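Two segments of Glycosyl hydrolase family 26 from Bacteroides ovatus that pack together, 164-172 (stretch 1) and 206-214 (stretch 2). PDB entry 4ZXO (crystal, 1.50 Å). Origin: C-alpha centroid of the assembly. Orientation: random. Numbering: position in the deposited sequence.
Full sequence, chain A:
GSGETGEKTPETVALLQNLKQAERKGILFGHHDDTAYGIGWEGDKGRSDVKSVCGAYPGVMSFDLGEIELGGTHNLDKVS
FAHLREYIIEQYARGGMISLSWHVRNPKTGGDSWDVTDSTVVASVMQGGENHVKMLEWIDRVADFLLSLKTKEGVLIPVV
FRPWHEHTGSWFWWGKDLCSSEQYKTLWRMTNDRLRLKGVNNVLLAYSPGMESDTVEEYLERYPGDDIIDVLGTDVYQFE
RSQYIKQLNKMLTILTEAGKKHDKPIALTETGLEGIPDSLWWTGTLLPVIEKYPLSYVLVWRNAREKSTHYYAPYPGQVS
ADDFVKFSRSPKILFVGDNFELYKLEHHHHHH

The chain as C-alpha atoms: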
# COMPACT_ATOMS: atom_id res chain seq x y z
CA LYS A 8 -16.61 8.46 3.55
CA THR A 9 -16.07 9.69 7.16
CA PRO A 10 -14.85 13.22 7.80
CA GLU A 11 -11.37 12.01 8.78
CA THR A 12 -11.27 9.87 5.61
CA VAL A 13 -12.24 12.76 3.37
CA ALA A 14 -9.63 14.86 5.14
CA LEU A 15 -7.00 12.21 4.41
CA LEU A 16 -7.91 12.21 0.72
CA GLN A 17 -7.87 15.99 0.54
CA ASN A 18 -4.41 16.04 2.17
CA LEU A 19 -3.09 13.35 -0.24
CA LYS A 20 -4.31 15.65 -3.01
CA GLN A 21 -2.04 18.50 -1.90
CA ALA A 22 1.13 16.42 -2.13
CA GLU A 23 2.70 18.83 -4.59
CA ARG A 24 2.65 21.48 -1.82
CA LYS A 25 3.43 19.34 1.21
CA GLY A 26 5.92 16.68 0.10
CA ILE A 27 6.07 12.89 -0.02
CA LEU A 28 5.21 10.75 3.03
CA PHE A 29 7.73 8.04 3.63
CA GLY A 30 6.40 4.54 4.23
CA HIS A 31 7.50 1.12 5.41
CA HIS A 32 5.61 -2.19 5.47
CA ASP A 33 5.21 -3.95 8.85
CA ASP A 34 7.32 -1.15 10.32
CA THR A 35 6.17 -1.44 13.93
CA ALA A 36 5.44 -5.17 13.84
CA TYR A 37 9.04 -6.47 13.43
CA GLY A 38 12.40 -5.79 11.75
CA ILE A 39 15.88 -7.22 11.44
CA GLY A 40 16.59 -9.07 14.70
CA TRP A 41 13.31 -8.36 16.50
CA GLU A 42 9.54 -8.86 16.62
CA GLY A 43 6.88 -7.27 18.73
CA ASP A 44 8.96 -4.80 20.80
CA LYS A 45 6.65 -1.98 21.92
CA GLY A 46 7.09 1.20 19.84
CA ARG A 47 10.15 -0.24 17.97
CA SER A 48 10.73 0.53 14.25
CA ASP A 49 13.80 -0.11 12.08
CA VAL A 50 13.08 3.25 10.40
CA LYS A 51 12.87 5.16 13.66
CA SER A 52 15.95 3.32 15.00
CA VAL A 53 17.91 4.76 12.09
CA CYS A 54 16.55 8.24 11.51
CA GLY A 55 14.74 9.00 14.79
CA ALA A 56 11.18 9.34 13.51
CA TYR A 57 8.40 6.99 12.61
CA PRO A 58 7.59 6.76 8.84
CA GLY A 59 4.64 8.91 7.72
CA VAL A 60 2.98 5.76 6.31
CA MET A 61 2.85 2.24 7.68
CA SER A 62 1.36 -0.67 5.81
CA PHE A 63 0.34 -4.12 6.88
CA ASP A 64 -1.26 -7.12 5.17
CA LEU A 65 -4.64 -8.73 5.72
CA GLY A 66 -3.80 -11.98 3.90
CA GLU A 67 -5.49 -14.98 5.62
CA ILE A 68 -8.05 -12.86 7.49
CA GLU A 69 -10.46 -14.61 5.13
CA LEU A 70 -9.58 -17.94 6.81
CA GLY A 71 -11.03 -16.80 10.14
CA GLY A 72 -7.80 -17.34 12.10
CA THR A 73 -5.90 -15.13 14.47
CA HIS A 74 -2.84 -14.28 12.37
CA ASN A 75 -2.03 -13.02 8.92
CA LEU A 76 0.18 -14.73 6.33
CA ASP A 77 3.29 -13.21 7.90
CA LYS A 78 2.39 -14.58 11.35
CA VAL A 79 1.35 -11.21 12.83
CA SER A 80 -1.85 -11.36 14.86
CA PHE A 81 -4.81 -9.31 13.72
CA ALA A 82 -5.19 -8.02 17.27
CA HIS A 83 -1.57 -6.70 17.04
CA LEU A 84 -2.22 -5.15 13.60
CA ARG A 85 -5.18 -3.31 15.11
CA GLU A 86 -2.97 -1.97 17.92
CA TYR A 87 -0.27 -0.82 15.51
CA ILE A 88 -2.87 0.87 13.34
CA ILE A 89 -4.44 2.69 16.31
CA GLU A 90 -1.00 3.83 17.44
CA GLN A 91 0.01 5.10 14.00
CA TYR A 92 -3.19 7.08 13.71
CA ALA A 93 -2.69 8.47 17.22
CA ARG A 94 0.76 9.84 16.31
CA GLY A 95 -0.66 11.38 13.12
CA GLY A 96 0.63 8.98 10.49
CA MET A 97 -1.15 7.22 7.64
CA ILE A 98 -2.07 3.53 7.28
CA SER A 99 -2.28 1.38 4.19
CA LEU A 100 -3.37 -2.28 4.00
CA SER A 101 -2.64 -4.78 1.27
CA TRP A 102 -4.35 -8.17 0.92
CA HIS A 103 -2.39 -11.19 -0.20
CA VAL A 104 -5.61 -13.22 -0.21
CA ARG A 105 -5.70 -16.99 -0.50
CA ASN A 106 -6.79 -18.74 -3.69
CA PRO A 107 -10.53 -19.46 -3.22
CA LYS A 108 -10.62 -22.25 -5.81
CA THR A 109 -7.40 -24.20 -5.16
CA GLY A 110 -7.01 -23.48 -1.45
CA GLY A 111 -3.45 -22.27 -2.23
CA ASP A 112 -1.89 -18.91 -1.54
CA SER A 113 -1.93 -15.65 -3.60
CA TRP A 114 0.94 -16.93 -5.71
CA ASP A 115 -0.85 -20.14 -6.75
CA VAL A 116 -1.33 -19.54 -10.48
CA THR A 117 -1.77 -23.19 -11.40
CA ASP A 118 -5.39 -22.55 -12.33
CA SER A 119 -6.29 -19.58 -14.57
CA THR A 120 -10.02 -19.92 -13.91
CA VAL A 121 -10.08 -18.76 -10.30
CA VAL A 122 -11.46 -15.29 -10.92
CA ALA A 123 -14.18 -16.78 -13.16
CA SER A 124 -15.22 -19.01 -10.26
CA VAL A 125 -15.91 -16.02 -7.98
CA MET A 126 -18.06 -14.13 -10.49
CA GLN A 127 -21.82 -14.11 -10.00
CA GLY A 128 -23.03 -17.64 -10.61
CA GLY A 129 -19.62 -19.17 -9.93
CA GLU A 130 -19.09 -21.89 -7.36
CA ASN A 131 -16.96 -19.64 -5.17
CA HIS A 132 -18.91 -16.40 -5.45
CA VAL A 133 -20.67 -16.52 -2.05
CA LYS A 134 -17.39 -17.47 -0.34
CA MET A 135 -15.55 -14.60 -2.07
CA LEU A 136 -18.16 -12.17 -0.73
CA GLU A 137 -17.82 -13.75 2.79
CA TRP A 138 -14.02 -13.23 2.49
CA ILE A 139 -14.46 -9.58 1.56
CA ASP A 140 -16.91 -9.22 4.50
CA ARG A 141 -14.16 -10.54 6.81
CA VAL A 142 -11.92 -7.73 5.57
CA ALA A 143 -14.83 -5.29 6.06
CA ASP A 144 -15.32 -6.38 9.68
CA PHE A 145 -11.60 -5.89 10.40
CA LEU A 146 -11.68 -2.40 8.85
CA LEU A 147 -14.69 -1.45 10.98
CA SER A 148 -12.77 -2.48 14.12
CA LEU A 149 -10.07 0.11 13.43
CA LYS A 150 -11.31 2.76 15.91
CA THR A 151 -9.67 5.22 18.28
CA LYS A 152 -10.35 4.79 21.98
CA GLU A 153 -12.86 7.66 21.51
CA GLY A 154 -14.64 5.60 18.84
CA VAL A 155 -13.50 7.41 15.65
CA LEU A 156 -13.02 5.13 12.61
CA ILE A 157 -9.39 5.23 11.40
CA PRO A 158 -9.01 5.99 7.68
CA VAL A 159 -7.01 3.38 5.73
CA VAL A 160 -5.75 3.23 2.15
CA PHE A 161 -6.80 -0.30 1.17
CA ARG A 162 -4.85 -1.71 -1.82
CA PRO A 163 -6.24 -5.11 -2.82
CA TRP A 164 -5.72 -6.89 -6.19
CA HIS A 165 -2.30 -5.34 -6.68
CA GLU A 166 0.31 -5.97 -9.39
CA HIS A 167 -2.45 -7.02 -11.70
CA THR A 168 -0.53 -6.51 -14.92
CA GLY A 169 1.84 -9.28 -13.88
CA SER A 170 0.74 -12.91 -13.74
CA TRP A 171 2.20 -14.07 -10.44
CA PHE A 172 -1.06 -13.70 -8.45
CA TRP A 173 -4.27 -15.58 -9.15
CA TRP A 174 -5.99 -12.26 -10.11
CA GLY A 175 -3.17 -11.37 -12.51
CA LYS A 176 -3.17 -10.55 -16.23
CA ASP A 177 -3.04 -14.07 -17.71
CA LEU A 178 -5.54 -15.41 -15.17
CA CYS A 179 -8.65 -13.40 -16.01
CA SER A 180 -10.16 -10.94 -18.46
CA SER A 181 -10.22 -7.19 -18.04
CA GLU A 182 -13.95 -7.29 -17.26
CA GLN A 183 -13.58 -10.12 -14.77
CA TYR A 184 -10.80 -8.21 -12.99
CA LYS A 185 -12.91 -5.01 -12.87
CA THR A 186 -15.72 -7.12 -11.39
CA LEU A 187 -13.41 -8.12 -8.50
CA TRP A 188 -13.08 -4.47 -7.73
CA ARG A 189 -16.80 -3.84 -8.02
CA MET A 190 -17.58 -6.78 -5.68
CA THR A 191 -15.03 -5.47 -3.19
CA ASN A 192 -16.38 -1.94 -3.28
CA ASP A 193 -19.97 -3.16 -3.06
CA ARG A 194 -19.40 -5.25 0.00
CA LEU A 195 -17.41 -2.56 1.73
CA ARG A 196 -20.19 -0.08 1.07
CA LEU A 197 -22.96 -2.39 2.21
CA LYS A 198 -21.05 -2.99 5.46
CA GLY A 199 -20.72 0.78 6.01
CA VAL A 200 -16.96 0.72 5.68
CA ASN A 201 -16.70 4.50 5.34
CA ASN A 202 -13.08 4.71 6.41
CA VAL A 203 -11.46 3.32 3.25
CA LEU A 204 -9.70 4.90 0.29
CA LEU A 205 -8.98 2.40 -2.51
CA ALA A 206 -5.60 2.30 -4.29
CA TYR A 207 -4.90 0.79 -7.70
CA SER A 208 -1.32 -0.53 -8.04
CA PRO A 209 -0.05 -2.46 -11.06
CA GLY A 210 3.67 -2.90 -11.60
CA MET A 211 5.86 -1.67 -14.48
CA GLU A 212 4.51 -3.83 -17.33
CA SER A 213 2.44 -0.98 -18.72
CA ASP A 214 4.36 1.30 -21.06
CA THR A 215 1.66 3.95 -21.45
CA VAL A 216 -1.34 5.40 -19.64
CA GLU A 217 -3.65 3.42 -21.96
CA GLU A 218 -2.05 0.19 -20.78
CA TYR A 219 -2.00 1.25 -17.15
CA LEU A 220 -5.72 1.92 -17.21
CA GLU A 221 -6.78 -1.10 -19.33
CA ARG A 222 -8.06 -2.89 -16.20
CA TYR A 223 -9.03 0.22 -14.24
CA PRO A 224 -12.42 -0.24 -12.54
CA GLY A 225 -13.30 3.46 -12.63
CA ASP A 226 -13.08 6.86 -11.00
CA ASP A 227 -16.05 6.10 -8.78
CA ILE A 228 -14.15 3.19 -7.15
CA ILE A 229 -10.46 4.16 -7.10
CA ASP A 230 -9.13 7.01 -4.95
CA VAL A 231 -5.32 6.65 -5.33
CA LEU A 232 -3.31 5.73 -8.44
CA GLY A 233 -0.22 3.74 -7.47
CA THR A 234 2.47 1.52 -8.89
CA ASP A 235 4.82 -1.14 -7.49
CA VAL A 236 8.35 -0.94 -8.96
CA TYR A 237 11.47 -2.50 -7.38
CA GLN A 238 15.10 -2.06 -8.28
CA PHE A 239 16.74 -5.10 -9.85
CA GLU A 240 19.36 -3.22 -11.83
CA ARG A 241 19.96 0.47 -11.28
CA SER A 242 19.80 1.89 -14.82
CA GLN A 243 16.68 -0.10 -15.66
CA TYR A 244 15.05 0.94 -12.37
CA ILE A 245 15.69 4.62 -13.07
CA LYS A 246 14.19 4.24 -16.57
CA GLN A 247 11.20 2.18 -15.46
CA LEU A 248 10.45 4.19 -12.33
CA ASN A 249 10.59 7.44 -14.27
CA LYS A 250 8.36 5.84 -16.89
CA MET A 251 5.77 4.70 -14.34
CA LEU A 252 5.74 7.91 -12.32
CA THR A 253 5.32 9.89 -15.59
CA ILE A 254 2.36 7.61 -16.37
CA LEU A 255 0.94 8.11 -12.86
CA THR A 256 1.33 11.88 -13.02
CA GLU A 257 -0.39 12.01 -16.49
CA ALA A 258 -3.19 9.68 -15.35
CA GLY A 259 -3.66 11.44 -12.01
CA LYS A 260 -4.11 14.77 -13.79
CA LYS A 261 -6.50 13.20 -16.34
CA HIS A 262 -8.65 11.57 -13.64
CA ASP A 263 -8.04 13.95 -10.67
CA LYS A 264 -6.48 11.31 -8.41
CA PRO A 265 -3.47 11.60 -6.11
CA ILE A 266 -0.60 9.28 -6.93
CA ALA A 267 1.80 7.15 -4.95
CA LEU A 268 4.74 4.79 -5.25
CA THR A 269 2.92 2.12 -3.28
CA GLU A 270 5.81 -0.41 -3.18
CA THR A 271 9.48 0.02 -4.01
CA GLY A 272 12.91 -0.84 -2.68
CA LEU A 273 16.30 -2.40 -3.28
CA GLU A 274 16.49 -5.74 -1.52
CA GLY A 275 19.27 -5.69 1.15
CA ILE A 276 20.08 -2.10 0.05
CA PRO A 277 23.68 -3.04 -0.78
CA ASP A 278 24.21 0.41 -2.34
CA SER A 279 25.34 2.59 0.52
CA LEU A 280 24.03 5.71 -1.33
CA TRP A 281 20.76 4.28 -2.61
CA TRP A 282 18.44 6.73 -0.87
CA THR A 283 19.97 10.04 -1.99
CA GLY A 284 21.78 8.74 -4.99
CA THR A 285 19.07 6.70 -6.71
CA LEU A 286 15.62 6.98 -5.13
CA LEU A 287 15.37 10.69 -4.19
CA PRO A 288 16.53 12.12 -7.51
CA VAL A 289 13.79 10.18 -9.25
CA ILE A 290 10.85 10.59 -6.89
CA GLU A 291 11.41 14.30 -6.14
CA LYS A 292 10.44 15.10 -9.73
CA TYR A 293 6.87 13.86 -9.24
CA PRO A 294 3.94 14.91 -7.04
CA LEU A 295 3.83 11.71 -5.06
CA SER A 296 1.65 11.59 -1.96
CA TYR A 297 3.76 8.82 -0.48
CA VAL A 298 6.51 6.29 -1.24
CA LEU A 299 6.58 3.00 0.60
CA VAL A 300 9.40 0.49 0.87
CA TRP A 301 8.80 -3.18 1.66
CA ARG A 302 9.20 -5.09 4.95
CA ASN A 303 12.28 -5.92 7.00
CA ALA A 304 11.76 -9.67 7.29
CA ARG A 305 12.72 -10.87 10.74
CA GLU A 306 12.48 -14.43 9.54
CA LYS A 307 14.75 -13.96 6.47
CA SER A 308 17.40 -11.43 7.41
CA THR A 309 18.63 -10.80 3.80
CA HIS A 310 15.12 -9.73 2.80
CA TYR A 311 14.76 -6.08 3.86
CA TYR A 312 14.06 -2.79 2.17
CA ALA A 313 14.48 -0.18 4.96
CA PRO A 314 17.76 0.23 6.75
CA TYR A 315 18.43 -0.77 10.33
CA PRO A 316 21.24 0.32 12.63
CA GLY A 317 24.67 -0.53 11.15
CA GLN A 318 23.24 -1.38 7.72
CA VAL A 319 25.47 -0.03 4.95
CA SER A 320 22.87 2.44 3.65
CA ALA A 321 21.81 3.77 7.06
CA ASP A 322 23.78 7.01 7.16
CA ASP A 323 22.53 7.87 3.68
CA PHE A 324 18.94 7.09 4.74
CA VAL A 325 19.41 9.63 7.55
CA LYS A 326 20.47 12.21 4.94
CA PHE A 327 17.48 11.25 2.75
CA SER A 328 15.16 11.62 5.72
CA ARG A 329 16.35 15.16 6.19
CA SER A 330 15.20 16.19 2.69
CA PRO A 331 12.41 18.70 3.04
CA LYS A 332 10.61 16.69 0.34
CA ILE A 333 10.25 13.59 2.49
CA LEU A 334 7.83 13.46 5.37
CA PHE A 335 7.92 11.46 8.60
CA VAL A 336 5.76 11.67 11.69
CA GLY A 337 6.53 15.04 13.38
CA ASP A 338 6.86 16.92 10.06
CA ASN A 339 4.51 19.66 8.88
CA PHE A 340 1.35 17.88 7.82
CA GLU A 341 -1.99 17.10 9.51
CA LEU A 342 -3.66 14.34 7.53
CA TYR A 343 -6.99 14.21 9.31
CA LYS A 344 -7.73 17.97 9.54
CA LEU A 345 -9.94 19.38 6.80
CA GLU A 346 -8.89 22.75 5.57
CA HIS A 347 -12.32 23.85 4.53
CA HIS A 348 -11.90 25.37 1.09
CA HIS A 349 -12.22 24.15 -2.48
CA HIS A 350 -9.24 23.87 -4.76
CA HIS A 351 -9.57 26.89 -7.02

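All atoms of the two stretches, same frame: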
# COMPACT_ATOMS: atom_id res chain seq x y z
N TRP A 164 -5.77 -6.57 -4.74
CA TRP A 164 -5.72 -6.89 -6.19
C TRP A 164 -4.57 -6.18 -6.87
O TRP A 164 -4.67 -5.69 -8.01
CB TRP A 164 -7.04 -6.51 -6.89
CG TRP A 164 -8.29 -6.95 -6.14
CD1 TRP A 164 -9.33 -6.14 -5.73
CD2 TRP A 164 -8.59 -8.27 -5.66
NE1 TRP A 164 -10.26 -6.88 -5.04
CE2 TRP A 164 -9.83 -8.19 -4.96
CE3 TRP A 164 -7.91 -9.51 -5.71
CZ2 TRP A 164 -10.44 -9.30 -4.38
CZ3 TRP A 164 -8.52 -10.62 -5.12
CH2 TRP A 164 -9.75 -10.49 -4.45
N HIS A 165 -3.45 -6.11 -6.18
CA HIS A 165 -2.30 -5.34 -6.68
C HIS A 165 -1.49 -6.10 -7.75
O HIS A 165 -1.61 -7.31 -7.93
CB HIS A 165 -1.42 -4.92 -5.47
CG HIS A 165 -0.75 -6.05 -4.76
ND1 HIS A 165 -1.43 -7.09 -4.15
CD2 HIS A 165 0.57 -6.23 -4.48
CE1 HIS A 165 -0.55 -7.89 -3.57
NE2 HIS A 165 0.67 -7.38 -3.74
N GLU A 166 -0.65 -5.37 -8.45
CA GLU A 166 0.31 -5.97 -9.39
C GLU A 166 -0.44 -6.77 -10.40
O GLU A 166 0.01 -7.86 -10.85
CB GLU A 166 1.39 -6.80 -8.65
CG GLU A 166 2.29 -5.84 -7.88
CD GLU A 166 3.28 -6.44 -6.94
OE1 GLU A 166 3.53 -7.64 -7.03
OE2 GLU A 166 3.85 -5.67 -6.10
N HIS A 167 -1.56 -6.21 -10.87
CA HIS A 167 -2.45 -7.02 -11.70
C HIS A 167 -2.04 -7.11 -13.15
O HIS A 167 -2.66 -7.88 -13.93
CB HIS A 167 -3.87 -6.48 -11.61
CG HIS A 167 -4.02 -5.16 -12.27
ND1 HIS A 167 -3.74 -3.97 -11.62
CD2 HIS A 167 -4.41 -4.85 -13.53
CE1 HIS A 167 -3.94 -2.98 -12.48
NE2 HIS A 167 -4.34 -3.48 -13.64
N THR A 168 -1.02 -6.35 -13.54
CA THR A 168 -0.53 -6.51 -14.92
C THR A 168 0.55 -7.58 -15.02
O THR A 168 1.02 -7.89 -16.14
CB THR A 168 -0.03 -5.16 -15.48
OG1 THR A 168 0.89 -4.55 -14.58
CG2 THR A 168 -1.22 -4.19 -15.62
N GLY A 169 1.00 -8.09 -13.88
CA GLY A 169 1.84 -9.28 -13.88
C GLY A 169 0.93 -10.48 -13.71
O GLY A 169 -0.27 -10.35 -13.53
N SER A 170 1.53 -11.67 -13.79
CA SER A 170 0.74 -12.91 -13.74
C SER A 170 1.25 -13.85 -12.65
O SER A 170 1.20 -15.06 -12.79
CB SER A 170 0.72 -13.55 -15.12
OG SER A 170 -0.02 -12.70 -16.02
N TRP A 171 1.72 -13.27 -11.55
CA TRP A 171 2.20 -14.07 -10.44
C TRP A 171 1.18 -14.21 -9.31
O TRP A 171 1.43 -14.98 -8.37
CB TRP A 171 3.50 -13.51 -9.88
CG TRP A 171 3.49 -12.05 -9.63
CD1 TRP A 171 3.06 -11.41 -8.50
CD2 TRP A 171 4.04 -11.06 -10.47
NE1 TRP A 171 3.24 -10.05 -8.63
CE2 TRP A 171 3.85 -9.81 -9.83
CE3 TRP A 171 4.63 -11.09 -11.72
CZ2 TRP A 171 4.32 -8.59 -10.37
CZ3 TRP A 171 5.10 -9.83 -12.28
CH2 TRP A 171 4.91 -8.62 -11.60
N PHE A 172 0.05 -13.49 -9.39
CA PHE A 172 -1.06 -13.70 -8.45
C PHE A 172 -2.26 -14.27 -9.19
O PHE A 172 -2.39 -14.09 -10.42
CB PHE A 172 -1.48 -12.36 -7.80
CG PHE A 172 -0.42 -11.74 -6.93
CD1 PHE A 172 0.27 -12.53 -6.01
CD2 PHE A 172 -0.14 -10.39 -7.01
CE1 PHE A 172 1.20 -11.95 -5.16
CE2 PHE A 172 0.80 -9.81 -6.20
CZ PHE A 172 1.47 -10.58 -5.26
N ALA A 206 -6.76 1.99 -3.44
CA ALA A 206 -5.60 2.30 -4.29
C ALA A 206 -5.41 1.18 -5.32
O ALA A 206 -5.45 -0.03 -4.99
CB ALA A 206 -4.30 2.44 -3.43
N TYR A 207 -5.16 1.62 -6.54
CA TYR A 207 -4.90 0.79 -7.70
C TYR A 207 -3.40 0.72 -7.89
O TYR A 207 -2.74 1.77 -7.81
CB TYR A 207 -5.59 1.46 -8.88
CG TYR A 207 -5.52 0.85 -10.25
CD1 TYR A 207 -6.32 -0.25 -10.60
CD2 TYR A 207 -4.75 1.48 -11.26
CE1 TYR A 207 -6.32 -0.75 -11.91
CE2 TYR A 207 -4.73 0.99 -12.56
CZ TYR A 207 -5.56 -0.11 -12.90
OH TYR A 207 -5.59 -0.65 -14.15
N SER A 208 -2.81 -0.46 -8.12
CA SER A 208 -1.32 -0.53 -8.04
C SER A 208 -0.68 -1.64 -8.88
O SER A 208 -0.05 -2.57 -8.35
CB SER A 208 -0.88 -0.65 -6.55
OG SER A 208 -1.35 -1.82 -5.90
N PRO A 209 -0.79 -1.54 -10.19
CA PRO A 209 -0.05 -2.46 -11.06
C PRO A 209 1.44 -2.14 -11.04
O PRO A 209 1.85 -1.08 -10.54
CB PRO A 209 -0.64 -2.18 -12.46
CG PRO A 209 -0.91 -0.70 -12.39
CD PRO A 209 -1.52 -0.51 -10.96
N GLY A 210 2.24 -3.08 -11.51
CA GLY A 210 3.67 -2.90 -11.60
C GLY A 210 4.10 -2.11 -12.84
O GLY A 210 3.38 -1.23 -13.32
N MET A 211 5.28 -2.44 -13.37
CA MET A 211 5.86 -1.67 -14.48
C MET A 211 5.62 -2.26 -15.88
O MET A 211 6.23 -1.80 -16.84
CB MET A 211 7.38 -1.45 -14.27
CG MET A 211 8.17 -2.70 -13.87
SD MET A 211 8.09 -3.98 -15.04
CE MET A 211 9.02 -3.37 -16.46
N GLU A 212 4.71 -3.22 -16.02
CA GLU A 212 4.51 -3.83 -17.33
C GLU A 212 3.96 -2.83 -18.32
O GLU A 212 4.29 -2.89 -19.51
CB GLU A 212 3.54 -5.03 -17.24
CG GLU A 212 4.13 -6.22 -16.47
CD GLU A 212 4.14 -6.05 -14.96
OE1 GLU A 212 3.35 -5.26 -14.40
OE2 GLU A 212 4.99 -6.69 -14.31
N SER A 213 3.07 -1.95 -17.84
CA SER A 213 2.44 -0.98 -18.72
C SER A 213 3.46 0.03 -19.22
O SER A 213 4.23 0.57 -18.44
CB SER A 213 1.34 -0.21 -17.97
OG SER A 213 0.35 -1.08 -17.46
N ASP A 214 3.45 0.30 -20.51
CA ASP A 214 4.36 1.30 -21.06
C ASP A 214 3.74 2.65 -21.30
O ASP A 214 4.45 3.59 -21.60
CB ASP A 214 4.98 0.81 -22.36
CG ASP A 214 6.17 -0.11 -22.12
OD1 ASP A 214 6.79 -0.12 -21.03
OD2 ASP A 214 6.52 -0.82 -23.08
O HOH W 1 -3.73 -2.97 -8.93
O HOH W 2 1.61 -1.91 -15.24
O HOH W 3 2.30 -5.93 -11.96

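The contact is mostly loop against loop, with the end of a strand at Tyr 207, and buries 449 Å² in all. The CA atoms come closest at Glu 166 and Pro 209, 3.9 Å apart. A single backbone hydrogen bond joins the stretches there: Glu 166 N donates to Ser 208 O at 2.9 Å and 159°. So close a backbone approach leaves no room for a side chain between the two CA atoms. The CA-to-CB bond of Glu 166 points away, and that of Pro 209 sideways.

Glu 166 to Gly 169 form a type I beta turn. Gly 169 N donates a hydrogen bond to Glu 166 O at 3.2 Å. The turn places His 167 and Thr 168 against stretch 2. Thr 168 is the most covered residue of stretch 1. Its CA-to-CB bond points toward stretch 2, and its p rotamer (52°) brings OG1 to Glu 212. Thr 168 OG1 donates to Glu 212 OE1 at 2.6 Å, a short hydrogen bond. The methyl Thr 168 CG2 lies 3.9 Å from Ser 213 OG. Threonine thus offers both a polar and an apolar branch.

The CA-to-CB bond of Glu 212 also points toward stretch 1. Its chi1 is m and its chi2 is p, so the side chain bends and the carboxylate reaches the turn. Glu 212 OE2 lies 3.3 Å from Trp 171 CH2, at the ring edge, near its plane. Trp 171 has chi1 p, and Trp 171 NE1 donates to Glu 166 OE1 at 2.9 Å. This bond helps hold the indole beside the turn. Glycine suits two positions. A CB on Gly 169 would clash with Trp 171 CZ3 at 2.3 Å, and one on Gly 210 would be crowded by Glu 212 OE1 at 3.1 Å.

His 167 is buried. Its CA-to-CB bond points sideways, but with chi1 p (69°) the end of the side chain comes nearer stretch 2. His 167 CE1 packs 3.4 Å from Pro 209 CB. His 167 NE2 is 3.1 Å from Tyr 207 OH, which sits at the ring edge. Tyr 207 is t, and its ring meets the imidazole obliquely, with centroids 4.8 Å apart and planes at 46°. Ser 208, small and buried with chi1 p, places OG 3.1 Å from His 165 CB.

Three waters complete the contact. Water 1 joins Trp 164 O, His 167 ND1 and Ser 208 N. Water 2 donates to Thr 168 OG1 and Gly 210 O. Water 3 accepts from Gly 210 N and donates to Glu 212 OE1.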